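Local coordinates for trans-isoprenyl diphosphate synthase (Caulobacter crescentus, PDB 3OYR), which probably makes octaprenyl diphosphate, the side-chain precursor of isoprenoid quinones, by adding isopentenyl diphosphate units to farnesyl diphosphate, at residues L68-T73 against L195-S200; A76-A82 against G203-V209; F96-A100 against L136-F141; Y220-L224 against L333-A337. All coordinates share one frame; numbering follows the deposited sequence.

Contact 1 (L68-T73 against L195-S200); sequences LRPLMT and LFAAAS. With DMA (dimethylallyl diphosphate), chain D.
The aromatic contacts centre on Phe-196, whose ring takes Arg-69 over one face and Met-72 at its edge. The Arg-69 chain lies across that face. Its CG sits 4.1 Å from the centroid of the Phe-196 ring, a CH-pi contact. Further out, Phe-196 CZ lies over the centre of the guanidinium, 3.6 Å from Arg-69 CZ. The two planes are tilted 33° apart, so this is a slanted overlap and not a flat stack. In its modelled conformer, Met-72 SD lies near the ring plane, 4.5 Å from the Phe-196 centroid, a Met-aromatic contact. The bend at chi3 of Met-72 (62°) turns its CE back along the same rim.

Apolar packing fills in around the ring. Leu-68 CB meets the same edge, and Leu-195 CD2 packs against Arg-69 CD at 4.0 Å. Ala-199 CB fits against Arg-69 O.

Polar bonds are few. Thr-73 OG1 donates to Ala-199 O at 3.1 Å, from above the carbonyl plane. Ser-200 OG turns back to its own helix and donates to Phe-196 O at 2.7 Å; this oxygen also accepts from Ser-200 N on the opposite face of its plane.

The guanidinium has a second task. Arg-69 NH1 donates to O1A of dimethylallyl diphosphate at 2.8 Å, nearly straight at 175°. The phosphate oxygen lies at the edge of the guanidinium while Phe-196 covers a face, which probably limits how the group can tilt. His-98, Arg-115 and Lys-66 also bond this diphosphate. The arrangement belongs to the all-helical isoprenoid synthase fold, where core helices surround the substrate pocket.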
loop_
_atom_site.group_PDB
_atom_site.type_symbol
_atom_site.label_atom_id
_atom_site.label_comp_id
_atom_site.label_asym_id
_atom_site.label_seq_id
_atom_site.Cartn_x
_atom_site.Cartn_y
_atom_site.Cartn_z
ATOM N N LEU B 68 -7.093 -18.059 4.507
ATOM C CA LEU B 68 -6.051 -18.828 5.214
ATOM C C LEU B 68 -5.201 -17.947 6.098
ATOM O O LEU B 68 -4.838 -18.332 7.219
ATOM C CB LEU B 68 -5.152 -19.603 4.239
ATOM C CG LEU B 68 -5.823 -20.642 3.337
ATOM C CD1 LEU B 68 -4.786 -21.465 2.605
ATOM C CD2 LEU B 68 -6.758 -21.572 4.123
ATOM N N ARG B 69 -4.918 -16.743 5.613
ATOM C CA ARG B 69 -4.104 -15.829 6.388
ATOM C C ARG B 69 -4.722 -15.380 7.715
ATOM O O ARG B 69 -4.065 -15.585 8.756
ATOM C CB ARG B 69 -3.564 -14.697 5.530
ATOM C CG ARG B 69 -2.514 -15.158 4.547
ATOM C CD ARG B 69 -2.554 -14.234 3.371
ATOM N NE ARG B 69 -1.787 -14.715 2.233
ATOM C CZ ARG B 69 -2.281 -15.479 1.273
ATOM N NH1 ARG B 69 -3.554 -15.894 1.319
ATOM N NH2 ARG B 69 -1.494 -15.843 0.282
ATOM N N PRO B 70 -5.985 -14.834 7.712
ATOM C CA PRO B 70 -6.612 -14.562 9.030
ATOM C C PRO B 70 -6.847 -15.805 9.879
ATOM O O PRO B 70 -6.750 -15.714 11.114
ATOM C CB PRO B 70 -7.965 -13.880 8.686
ATOM C CG PRO B 70 -8.174 -14.104 7.212
ATOM C CD PRO B 70 -6.790 -14.257 6.613
ATOM N N LEU B 71 -7.172 -16.937 9.240
ATOM C CA LEU B 71 -7.301 -18.222 9.915
ATOM C C LEU B 71 -6.040 -18.588 10.682
ATOM O O LEU B 71 -6.107 -19.073 11.820
ATOM C CB LEU B 71 -7.644 -19.365 8.938
ATOM C CG LEU B 71 -9.102 -19.460 8.494
ATOM C CD1 LEU B 71 -9.292 -20.541 7.406
ATOM C CD2 LEU B 71 -10.009 -19.686 9.662
ATOM N N MET B 72 -4.892 -18.358 10.051
ATOM C CA MET B 72 -3.621 -18.660 10.706
ATOM C C MET B 72 -3.343 -17.736 11.888
ATOM O O MET B 72 -2.847 -18.199 12.906
ATOM C CB MET B 72 -2.472 -18.696 9.699
ATOM C CG MET B 72 -2.443 -20.013 8.956
ATOM S SD MET B 72 -1.514 -19.949 7.426
ATOM C CE MET B 72 0.100 -19.546 8.132
ATOM N N THR B 73 -3.694 -16.456 11.764
ATOM C CA THR B 73 -3.609 -15.537 12.889
ATOM C C THR B 73 -4.482 -16.058 14.029
ATOM O O THR B 73 -4.027 -16.129 15.181
ATOM C CB THR B 73 -4.076 -14.112 12.505
ATOM O OG1 THR B 73 -3.282 -13.621 11.423
ATOM C CG2 THR B 73 -3.975 -13.144 13.713
ATOM N N LEU B 195 4.099 -13.110 4.516
ATOM C CA LEU B 195 2.761 -12.745 5.025
ATOM C C LEU B 195 2.136 -13.897 5.878
ATOM O O LEU B 195 1.541 -13.660 6.964
ATOM C CB LEU B 195 1.835 -12.319 3.875
ATOM C CG LEU B 195 0.533 -11.654 4.328
ATOM C CD1 LEU B 195 0.792 -10.562 5.383
ATOM C CD2 LEU B 195 -0.181 -11.083 3.144
ATOM N N PHE B 196 2.358 -15.138 5.437
ATOM C CA PHE B 196 1.983 -16.319 6.225
ATOM C C PHE B 196 2.754 -16.393 7.525
ATOM O O PHE B 196 2.143 -16.625 8.564
ATOM C CB PHE B 196 2.184 -17.623 5.453
ATOM C CG PHE B 196 1.071 -17.935 4.478
ATOM C CD1 PHE B 196 1.265 -17.807 3.118
ATOM C CD2 PHE B 196 -0.170 -18.376 4.934
ATOM C CE1 PHE B 196 0.231 -18.113 2.226
ATOM C CE2 PHE B 196 -1.202 -18.682 4.071
ATOM C CZ PHE B 196 -1.004 -18.563 2.716
ATOM N N ALA B 197 4.083 -16.202 7.464
ATOM C CA ALA B 197 4.899 -16.155 8.675
ATOM C C ALA B 197 4.425 -15.047 9.630
ATOM O O ALA B 197 4.312 -15.283 10.829
ATOM C CB ALA B 197 6.359 -15.939 8.327
ATOM N N ALA B 198 4.221 -13.839 9.097
ATOM C CA ALA B 198 3.714 -12.665 9.834
ATOM C C ALA B 198 2.349 -12.884 10.471
ATOM O O ALA B 198 2.150 -12.534 11.657
ATOM C CB ALA B 198 3.660 -11.434 8.936
ATOM N N ALA B 199 1.424 -13.467 9.707
ATOM C CA ALA B 199 0.087 -13.801 10.212
ATOM C C ALA B 199 0.160 -14.681 11.447
ATOM O O ALA B 199 -0.476 -14.364 12.454
ATOM C CB ALA B 199 -0.785 -14.455 9.143
ATOM N N SER B 200 0.956 -15.756 11.391
ATOM C CA SER B 200 1.102 -16.620 12.561
ATOM C C SER B 200 1.854 -15.942 13.664
ATOM O O SER B 200 1.456 -16.039 14.815
ATOM C CB SER B 200 1.771 -17.965 12.266
ATOM O OG SER B 200 2.187 -18.021 10.930
HETATM C C1 DMA D . -3.358 -15.665 -3.897
HETATM O O1 DMA D . -3.657 -16.123 -2.571
HETATM C C2 DMA D . -2.021 -15.114 -3.548
HETATM C C3 DMA D . -0.899 -15.824 -3.692
HETATM C C4 DMA D . -0.866 -17.183 -4.341
HETATM C C5 DMA D . 0.365 -15.187 -3.204
HETATM P PA DMA D . -4.731 -17.242 -2.162
HETATM O O1A DMA D . -4.713 -17.488 -0.667
HETATM O O2A DMA D . -4.508 -18.448 -3.031
HETATM O O3A DMA D . -6.048 -16.426 -2.637
HETATM P PB DMA D . -7.515 -16.332 -1.943
HETATM O O1B DMA D . -7.386 -15.318 -0.823
HETATM O O2B DMA D . -8.246 -15.796 -3.156
HETATM O O3B DMA D . -7.934 -17.699 -1.473
#

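Contact 2 (A76-A82 against G203-V209); sequences AARLAGA and GAVSAGV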
loop_
_atom_site.group_PDB
_atom_site.type_symbol
_atom_site.label_atom_id
_atom_site.label_comp_id
_atom_site.label_asym_id
_atom_site.label_seq_id
_atom_site.Cartn_x
_atom_site.Cartn_y
_atom_site.Cartn_z
ATOM N N ALA B 76 -2.958 -19.312 15.487
ATOM C CA ALA B 76 -1.737 -19.040 16.235
ATOM C C ALA B 76 -2.047 -18.433 17.582
ATOM O O ALA B 76 -1.400 -18.771 18.571
ATOM C CB ALA B 76 -0.820 -18.114 15.459
ATOM N N ALA B 77 -3.035 -17.539 17.618
ATOM C CA ALA B 77 -3.424 -16.896 18.877
ATOM C C ALA B 77 -4.011 -17.888 19.894
ATOM O O ALA B 77 -3.662 -17.864 21.091
ATOM C CB ALA B 77 -4.391 -15.735 18.610
ATOM N N ARG B 78 -4.898 -18.756 19.418
ATOM C CA ARG B 78 -5.500 -19.792 20.266
ATOM C C ARG B 78 -4.512 -20.888 20.683
ATOM O O ARG B 78 -4.561 -21.358 21.824
ATOM C CB ARG B 78 -6.712 -20.417 19.569
ATOM C CG ARG B 78 -7.894 -19.449 19.337
ATOM C CD ARG B 78 -8.431 -18.911 20.650
ATOM N NE ARG B 78 -9.524 -17.943 20.496
ATOM C CZ ARG B 78 -9.960 -17.153 21.478
ATOM N NH1 ARG B 78 -9.400 -17.212 22.675
ATOM N NH2 ARG B 78 -10.953 -16.298 21.267
ATOM N N LEU B 79 -3.620 -21.286 19.772
ATOM C CA LEU B 79 -2.562 -22.258 20.101
ATOM C C LEU B 79 -1.630 -21.678 21.157
ATOM O O LEU B 79 -1.287 -22.362 22.125
ATOM C CB LEU B 79 -1.778 -22.712 18.854
ATOM C CG LEU B 79 -0.816 -23.917 18.952
ATOM C CD1 LEU B 79 -1.465 -25.150 19.596
ATOM C CD2 LEU B 79 -0.233 -24.289 17.585
ATOM N N ALA B 80 -1.271 -20.400 21.003
ATOM C CA ALA B 80 -0.468 -19.716 22.016
ATOM C C ALA B 80 -1.238 -19.384 23.307
ATOM O O ALA B 80 -0.644 -18.939 24.282
ATOM C CB ALA B 80 0.207 -18.472 21.438
ATOM N N GLY B 81 -2.549 -19.619 23.319
ATOM C CA GLY B 81 -3.363 -19.448 24.522
ATOM C C GLY B 81 -3.689 -17.998 24.836
ATOM O O GLY B 81 -3.391 -17.521 25.925
ATOM N N ALA B 82 -4.296 -17.292 23.883
ATOM C CA ALA B 82 -4.741 -15.906 24.099
ATOM C C ALA B 82 -5.912 -15.834 25.090
ATOM O O ALA B 82 -6.733 -16.746 25.152
ATOM C CB ALA B 82 -5.121 -15.259 22.775
ATOM N N GLY B 203 -0.285 -13.338 15.363
ATOM C CA GLY B 203 -1.262 -14.073 16.181
ATOM C C GLY B 203 -0.661 -14.476 17.515
ATOM O O GLY B 203 -1.246 -14.224 18.564
ATOM N N ALA B 204 0.537 -15.063 17.459
ATOM C CA ALA B 204 1.249 -15.513 18.648
ATOM C C ALA B 204 1.625 -14.386 19.608
ATOM O O ALA B 204 1.448 -14.537 20.826
ATOM C CB ALA B 204 2.485 -16.308 18.260
ATOM N N VAL B 205 2.150 -13.276 19.077
ATOM C CA VAL B 205 2.548 -12.169 19.963
ATOM C C VAL B 205 1.363 -11.485 20.650
ATOM O O VAL B 205 1.521 -11.005 21.789
ATOM C CB VAL B 205 3.515 -11.130 19.319
ATOM C CG1 VAL B 205 4.815 -11.800 18.873
ATOM C CG2 VAL B 205 2.856 -10.374 18.178
ATOM N N SER B 206 0.181 -11.492 20.012
ATOM C CA SER B 206 -1.056 -10.946 20.637
ATOM C C SER B 206 -1.367 -11.635 21.958
ATOM O O SER B 206 -1.825 -11.003 22.893
ATOM C CB SER B 206 -2.297 -11.099 19.747
ATOM O OG SER B 206 -1.977 -11.546 18.454
ATOM N N ALA B 207 -1.101 -12.938 22.009
ATOM C CA ALA B 207 -1.370 -13.783 23.164
ATOM C C ALA B 207 -0.454 -13.488 24.347
ATOM O O ALA B 207 -0.728 -13.924 25.463
ATOM C CB ALA B 207 -1.262 -15.239 22.763
ATOM N N GLY B 208 0.629 -12.756 24.092
ATOM C CA GLY B 208 1.543 -12.291 25.131
ATOM C C GLY B 208 2.506 -13.370 25.582
ATOM O O GLY B 208 2.832 -13.472 26.771
ATOM N N VAL B 209 2.978 -14.176 24.636
ATOM C CA VAL B 209 3.788 -15.342 24.990
ATOM C C VAL B 209 5.287 -15.124 24.902
ATOM O O VAL B 209 5.772 -14.033 24.580
ATOM C CB VAL B 209 3.407 -16.622 24.194
ATOM C CG1 VAL B 209 2.092 -17.180 24.694
ATOM C CG2 VAL B 209 3.394 -16.370 22.683
#
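The two helix ends come very close, with CA atoms 4.5 Å apart at Ala-77 and Gly-203 and 4.1 Å apart at Ala-82 and Ala-207. No hydrogen bond crosses between 76-82 and 203-209. Small residues allow the close approach. Gly-203 has no side chain, and the methyl of Ala-76 lies directly against its backbone, with Ala-76 CB 3.9 Å from Ala-204 N. Ala-77 rests on the Gly-203 carbonyl, and its CA makes a CA-H...O contact of 3.5 Å with Gly-203 O.

Helix 68-79 then stops in a Schellman motif. Gly-81 takes positive phi, and Ala-82 N bonds back to Ala-77 O at 2.9 Å. Gly-208 likewise takes positive phi as the chain leaves helix 181-206. The contact thus joins the ends of two core helices of the isoprenoid synthase fold, away from the diphosphate site. Leu-217 of helix 211-238 packs on Ala-76 and Ala-204, and Phe-87 of helix 87-109 packs on Ala-77.

Around these two ends the methyls meet directly. Ala-207 CB is the central one, 3.8 Å from Ala-80 CB and 3.9 Å from Ala-82 CB. Ala-80 CB also touches both methyls of Val-209. With its CG1 anti to its own carbonyl carbon (chi1 -73°), Val-209 brings that methyl to 3.3 Å from Ala-80 O.

Contact 3 (F96-A100 against L136-F141); sequences FIHTA and LFARAF. With DMA (dimethylallyl diphosphate), chain D.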
loop_
_atom_site.group_PDB
_atom_site.type_symbol
_atom_site.label_atom_id
_atom_site.label_comp_id
_atom_site.label_asym_id
_atom_site.label_seq_id
_atom_site.Cartn_x
_atom_site.Cartn_y
_atom_site.Cartn_z
ATOM N N PHE B 96 -6.814 -7.623 4.885
ATOM C CA PHE B 96 -6.730 -6.372 4.131
ATOM C C PHE B 96 -5.403 -6.231 3.421
ATOM O O PHE B 96 -5.375 -5.863 2.241
ATOM C CB PHE B 96 -6.952 -5.136 5.015
ATOM C CG PHE B 96 -8.414 -4.841 5.299
ATOM C CD1 PHE B 96 -9.408 -5.171 4.380
ATOM C CD2 PHE B 96 -8.784 -4.223 6.477
ATOM C CE1 PHE B 96 -10.761 -4.905 4.648
ATOM C CE2 PHE B 96 -10.124 -3.953 6.752
ATOM C CZ PHE B 96 -11.115 -4.291 5.837
ATOM N N ILE B 97 -4.308 -6.545 4.117
ATOM C CA ILE B 97 -2.996 -6.487 3.460
ATOM C C ILE B 97 -2.964 -7.436 2.267
ATOM O O ILE B 97 -2.590 -7.031 1.163
ATOM C CB ILE B 97 -1.791 -6.717 4.424
ATOM C CG1 ILE B 97 -1.566 -5.464 5.278
ATOM C CG2 ILE B 97 -0.501 -7.009 3.617
ATOM C CD1 ILE B 97 -0.850 -5.741 6.636
ATOM N N HIS B 98 -3.429 -8.663 2.477
ATOM C CA HIS B 98 -3.524 -9.644 1.404
ATOM C C HIS B 98 -4.387 -9.123 0.232
ATOM O O HIS B 98 -3.957 -9.160 -0.929
ATOM C CB HIS B 98 -4.035 -10.972 1.968
ATOM C CG HIS B 98 -4.399 -11.989 0.929
ATOM N ND1 HIS B 98 -3.492 -12.478 0.014
ATOM C CD2 HIS B 98 -5.557 -12.653 0.700
ATOM C CE1 HIS B 98 -4.084 -13.374 -0.758
ATOM N NE2 HIS B 98 -5.337 -13.500 -0.362
ATOM N N THR B 99 -5.560 -8.578 0.553
ATOM C CA THR B 99 -6.501 -8.068 -0.446
ATOM C C THR B 99 -5.892 -6.960 -1.271
ATOM O O THR B 99 -6.029 -6.942 -2.489
ATOM C CB THR B 99 -7.838 -7.568 0.203
ATOM O OG1 THR B 99 -8.399 -8.614 1.012
ATOM C CG2 THR B 99 -8.832 -7.175 -0.880
ATOM N N ALA B 100 -5.214 -6.039 -0.592
ATOM C CA ALA B 100 -4.507 -4.954 -1.257
ATOM C C ALA B 100 -3.410 -5.440 -2.208
ATOM O O ALA B 100 -3.239 -4.883 -3.309
ATOM C CB ALA B 100 -3.908 -4.030 -0.224
ATOM N N LEU B 136 -7.011 0.085 1.681
ATOM C CA LEU B 136 -7.047 -1.151 2.473
ATOM C C LEU B 136 -5.786 -1.336 3.290
ATOM O O LEU B 136 -5.836 -1.755 4.466
ATOM C CB LEU B 136 -7.336 -2.369 1.584
ATOM C CG LEU B 136 -8.730 -2.367 0.912
ATOM C CD1 LEU B 136 -8.892 -3.492 -0.105
ATOM C CD2 LEU B 136 -9.856 -2.433 1.924
ATOM N N PHE B 137 -4.665 -0.967 2.682
ATOM C CA PHE B 137 -3.385 -1.027 3.366
ATOM C C PHE B 137 -3.421 -0.105 4.574
ATOM O O PHE B 137 -3.057 -0.514 5.687
ATOM C CB PHE B 137 -2.242 -0.661 2.418
ATOM C CG PHE B 137 -0.881 -0.903 2.999
ATOM C CD1 PHE B 137 -0.073 0.159 3.385
ATOM C CD2 PHE B 137 -0.416 -2.194 3.177
ATOM C CE1 PHE B 137 1.178 -0.057 3.921
ATOM C CE2 PHE B 137 0.827 -2.419 3.712
ATOM C CZ PHE B 137 1.638 -1.349 4.076
ATOM N N ALA B 138 -3.912 1.121 4.386
ATOM C CA ALA B 138 -4.018 2.051 5.500
ATOM C C ALA B 138 -5.025 1.592 6.564
ATOM O O ALA B 138 -4.754 1.711 7.781
ATOM C CB ALA B 138 -4.329 3.457 4.991
ATOM N N ARG B 139 -6.164 1.062 6.128
ATOM C CA ARG B 139 -7.147 0.470 7.036
ATOM C C ARG B 139 -6.561 -0.651 7.881
ATOM O O ARG B 139 -6.821 -0.712 9.086
ATOM C CB ARG B 139 -8.372 -0.065 6.273
ATOM C CG ARG B 139 -9.413 0.986 5.913
ATOM C CD ARG B 139 -9.905 1.807 7.124
ATOM N NE ARG B 139 -11.359 1.917 7.097
ATOM C CZ ARG B 139 -12.092 2.586 7.982
ATOM N NH1 ARG B 139 -13.412 2.607 7.856
ATOM N NH2 ARG B 139 -11.519 3.231 8.983
ATOM N N ALA B 140 -5.770 -1.527 7.251
ATOM C CA ALA B 140 -5.054 -2.556 7.981
ATOM C C ALA B 140 -4.213 -1.977 9.145
ATOM O O ALA B 140 -4.273 -2.479 10.278
ATOM C CB ALA B 140 -4.210 -3.385 7.019
ATOM N N PHE B 141 -3.468 -0.897 8.896
ATOM C CA PHE B 141 -2.644 -0.281 9.971
ATOM C C PHE B 141 -3.397 0.454 11.044
ATOM O O PHE B 141 -3.024 0.394 12.237
ATOM C CB PHE B 141 -1.527 0.581 9.384
ATOM C CG PHE B 141 -0.378 -0.233 8.900
ATOM C CD1 PHE B 141 -0.447 -0.888 7.679
ATOM C CD2 PHE B 141 0.754 -0.393 9.688
ATOM C CE1 PHE B 141 0.598 -1.677 7.234
ATOM C CE2 PHE B 141 1.825 -1.177 9.244
ATOM C CZ PHE B 141 1.739 -1.820 8.011
HETATM C C1 DMA D . -3.358 -15.665 -3.897
HETATM O O1 DMA D . -3.657 -16.123 -2.571
HETATM C C2 DMA D . -2.021 -15.114 -3.548
HETATM C C3 DMA D . -0.899 -15.824 -3.692
HETATM C C4 DMA D . -0.866 -17.183 -4.341
HETATM C C5 DMA D . 0.365 -15.187 -3.204
HETATM P PA DMA D . -4.731 -17.242 -2.162
HETATM O O1A DMA D . -4.713 -17.488 -0.667
HETATM O O2A DMA D . -4.508 -18.448 -3.031
HETATM O O3A DMA D . -6.048 -16.426 -2.637
HETATM P PB DMA D . -7.515 -16.332 -1.943
HETATM O O1B DMA D . -7.386 -15.318 -0.823
HETATM O O2B DMA D . -8.246 -15.796 -3.156
HETATM O O3B DMA D . -7.934 -17.699 -1.473
#
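Phe-96 packs obliquely against Leu-136, the two side chains crossing at about a right angle. Phe-96 CD1 meets Leu-136 CD2 at 3.7 Å, and CE1 of the same ring touches that methyl too. Phe-96 CB touches both Leu-136 O and the methyl of Ala-140, 3.8 Å from Ala-140 CB. Arg-139 runs alongside the ring, pointing the same way. Its CB touches Phe-96 CD2, and its guanidinium goes on to bond Arg-45 O.

Ile-97 works the other flank. Its CG1 packs 3.8 Å from Ala-140 CB and, in the modelled conformer of Phe-137, 4.1 Å from Phe-137 CD2, meeting that ring obliquely. CG1 lies anti to the carbonyl carbon of Ile-97 (chi1 -75°), which carries the chain across toward the second helix, and CD1 ends beside Phe-141.

Helices 87-109 and 126-147 run antiparallel here, with segment axes at 168° and 8.2 Å apart at closest approach. They are neighbours in the helical bundle of the isoprenoid synthase fold. Helix 126-147 also faces the dimer partner: the Phe-141 ring meets Phe-141 of the second subunit.

Small groups close the end nearer Ala-100. Thr-99 CG2 touches Leu-136 CD1 at 3.8 Å, and the Ala-100 methyl rests on Leu-136 CB. The side chain of His-98 points from helix 87-109 to the substrate. Its NE2 donates to O1B of dimethylallyl diphosphate at 2.8 Å and 158°, with the oxygen at the edge of the imidazole near its plane.

Contact 4 (Y220-L224 against L333-A337); sequences YGLNL and LEELA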
loop_
_atom_site.group_PDB
_atom_site.type_symbol
_atom_site.label_atom_id
_atom_site.label_comp_id
_atom_site.label_asym_id
_atom_site.label_seq_id
_atom_site.Cartn_x
_atom_site.Cartn_y
_atom_site.Cartn_z
ATOM N N TYR B 220 6.402 -22.057 11.399
ATOM C CA TYR B 220 5.296 -22.805 10.806
ATOM C C TYR B 220 4.762 -22.057 9.586
ATOM O O TYR B 220 4.651 -22.624 8.514
ATOM C CB TYR B 220 4.153 -23.095 11.831
ATOM C CG TYR B 220 2.896 -23.585 11.156
ATOM C CD1 TYR B 220 2.761 -24.922 10.789
ATOM C CD2 TYR B 220 1.858 -22.705 10.826
ATOM C CE1 TYR B 220 1.627 -25.385 10.132
ATOM C CE2 TYR B 220 0.727 -23.171 10.157
ATOM C CZ TYR B 220 0.615 -24.505 9.832
ATOM O OH TYR B 220 -0.497 -24.945 9.164
ATOM N N GLY B 221 4.448 -20.775 9.770
ATOM C CA GLY B 221 3.862 -19.970 8.703
ATOM C C GLY B 221 4.805 -19.770 7.517
ATOM O O GLY B 221 4.361 -19.858 6.375
ATOM N N LEU B 222 6.098 -19.524 7.780
ATOM C CA LEU B 222 7.069 -19.312 6.698
ATOM C C LEU B 222 7.154 -20.559 5.813
ATOM O O LEU B 222 7.008 -20.488 4.570
ATOM C CB LEU B 222 8.442 -18.957 7.278
ATOM C CG LEU B 222 9.464 -18.208 6.418
ATOM C CD1 LEU B 222 10.184 -19.135 5.443
ATOM C CD2 LEU B 222 8.829 -17.049 5.680
ATOM N N ASN B 223 7.375 -21.704 6.445
ATOM C CA ASN B 223 7.397 -22.961 5.713
ATOM C C ASN B 223 6.069 -23.303 5.039
ATOM O O ASN B 223 6.070 -23.791 3.897
ATOM C CB ASN B 223 7.920 -24.108 6.581
ATOM C CG ASN B 223 9.378 -23.946 6.908
ATOM O OD1 ASN B 223 10.245 -24.100 6.047
ATOM N ND2 ASN B 223 9.662 -23.620 8.157
ATOM N N LEU B 224 4.946 -23.018 5.713
ATOM C CA LEU B 224 3.631 -23.222 5.077
ATOM C C LEU B 224 3.512 -22.387 3.805
ATOM O O LEU B 224 3.050 -22.879 2.778
ATOM C CB LEU B 224 2.470 -22.909 6.020
ATOM C CG LEU B 224 1.135 -23.260 5.356
ATOM C CD1 LEU B 224 0.489 -24.415 6.012
ATOM C CD2 LEU B 224 0.208 -22.108 5.331
ATOM N N LEU B 333 -3.624 -27.222 12.157
ATOM C CA LEU B 333 -2.486 -26.592 11.457
ATOM C C LEU B 333 -1.615 -27.600 10.710
ATOM O O LEU B 333 -1.043 -27.302 9.658
ATOM C CB LEU B 333 -1.655 -25.761 12.424
ATOM C CG LEU B 333 -2.339 -24.478 12.903
ATOM C CD1 LEU B 333 -1.385 -23.697 13.744
ATOM C CD2 LEU B 333 -2.806 -23.635 11.715
ATOM N N GLU B 334 -1.570 -28.824 11.208
ATOM C CA GLU B 334 -0.864 -29.862 10.471
ATOM C C GLU B 334 -1.645 -30.283 9.238
ATOM O O GLU B 334 -1.068 -30.485 8.163
ATOM C CB GLU B 334 -0.532 -31.027 11.387
ATOM C CG GLU B 334 0.548 -30.644 12.395
ATOM C CD GLU B 334 0.796 -31.718 13.438
ATOM O OE1 GLU B 334 -0.098 -32.566 13.650
ATOM O OE2 GLU B 334 1.883 -31.702 14.055
ATOM N N GLU B 335 -2.970 -30.321 9.359
ATOM C CA GLU B 335 -3.796 -30.681 8.219
ATOM C C GLU B 335 -3.758 -29.583 7.152
ATOM O O GLU B 335 -3.834 -29.869 5.946
ATOM C CB GLU B 335 -5.240 -31.016 8.664
ATOM C CG GLU B 335 -5.341 -32.337 9.442
ATOM C CD GLU B 335 -6.715 -32.581 10.057
ATOM O OE1 GLU B 335 -7.501 -31.625 10.207
ATOM O OE2 GLU B 335 -7.007 -33.736 10.404
ATOM N N LEU B 336 -3.623 -28.334 7.589
ATOM C CA LEU B 336 -3.491 -27.205 6.653
ATOM C C LEU B 336 -2.186 -27.275 5.851
ATOM O O LEU B 336 -2.164 -26.963 4.649
ATOM C CB LEU B 336 -3.607 -25.858 7.386
ATOM C CG LEU B 336 -3.351 -24.567 6.591
ATOM C CD1 LEU B 336 -4.478 -24.320 5.568
ATOM C CD2 LEU B 336 -3.199 -23.373 7.507
ATOM N N ALA B 337 -1.109 -27.691 6.517
ATOM C CA ALA B 337 0.191 -27.881 5.865
ATOM C C ALA B 337 0.121 -28.871 4.694
ATOM O O ALA B 337 0.652 -28.599 3.621
ATOM C CB ALA B 337 1.249 -28.308 6.899
#
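Leu-333 meets Tyr-220 in two ways. Its carbonyl O accepts a hydrogen bond from Tyr-220 OH, very short as modelled at 2.5 Å. Its side chain covers part of the phenol: Leu-333 CD1 stands over one face, offset toward the rim, and CB lies 3.7 Å from Tyr-220 CZ. Tyr-220 CG is anti to its backbone nitrogen (chi1 167°), which sends the ring across the gap between the helices. Leu-336, one turn on, packs CD2 at 3.5 Å from Tyr-220 OH, while its CG touches Leu-224 CD1 at 3.9 Å. Ala-337 follows. Its CA is tight against Leu-224 CD1 at 3.5 Å, and its methyl lies obliquely to the tyrosine ring. Met-72 of helix 68-79 touches both Leu-224 and Leu-336.

The segment axes come no closer than 11.1 Å and are only 20° from parallel, so large side chains must span the space. Leu-333 O also takes the helical bond from Ala-337 N, at 3.2 Å. The phenol hydroxyl therefore adds a second donor to a carbonyl already used by its helix. The bond, though its modelled length is doubtful, gives the buried phenol hydroxyl a partner among leucines and ties helix 211-238 to helix 328-342.

Overall arrangement
Contacts 1 and 2 share helices 68-79 and 181-206, with centres about 12 Å apart. Contact 4 lies about 10 Å from contact 1, centre to centre, and meets it through Met-72 and Leu-224; its helix 211-238 comes directly after 181-206. Contact 3 is about 14 Å from contact 1 between centres and uses helix 87-109, the next after 68-79. Contacts 3 and 4 do not touch. Along the chain the segments of contacts 1 and 2 alternate, contact 3 falls between those of both, and contact 4 comes later. Contacts 1 and 3 both reach the same dimethylallyl diphosphate, so core helix packing and substrate binding meet there, while contact 3 also borders the second subunit.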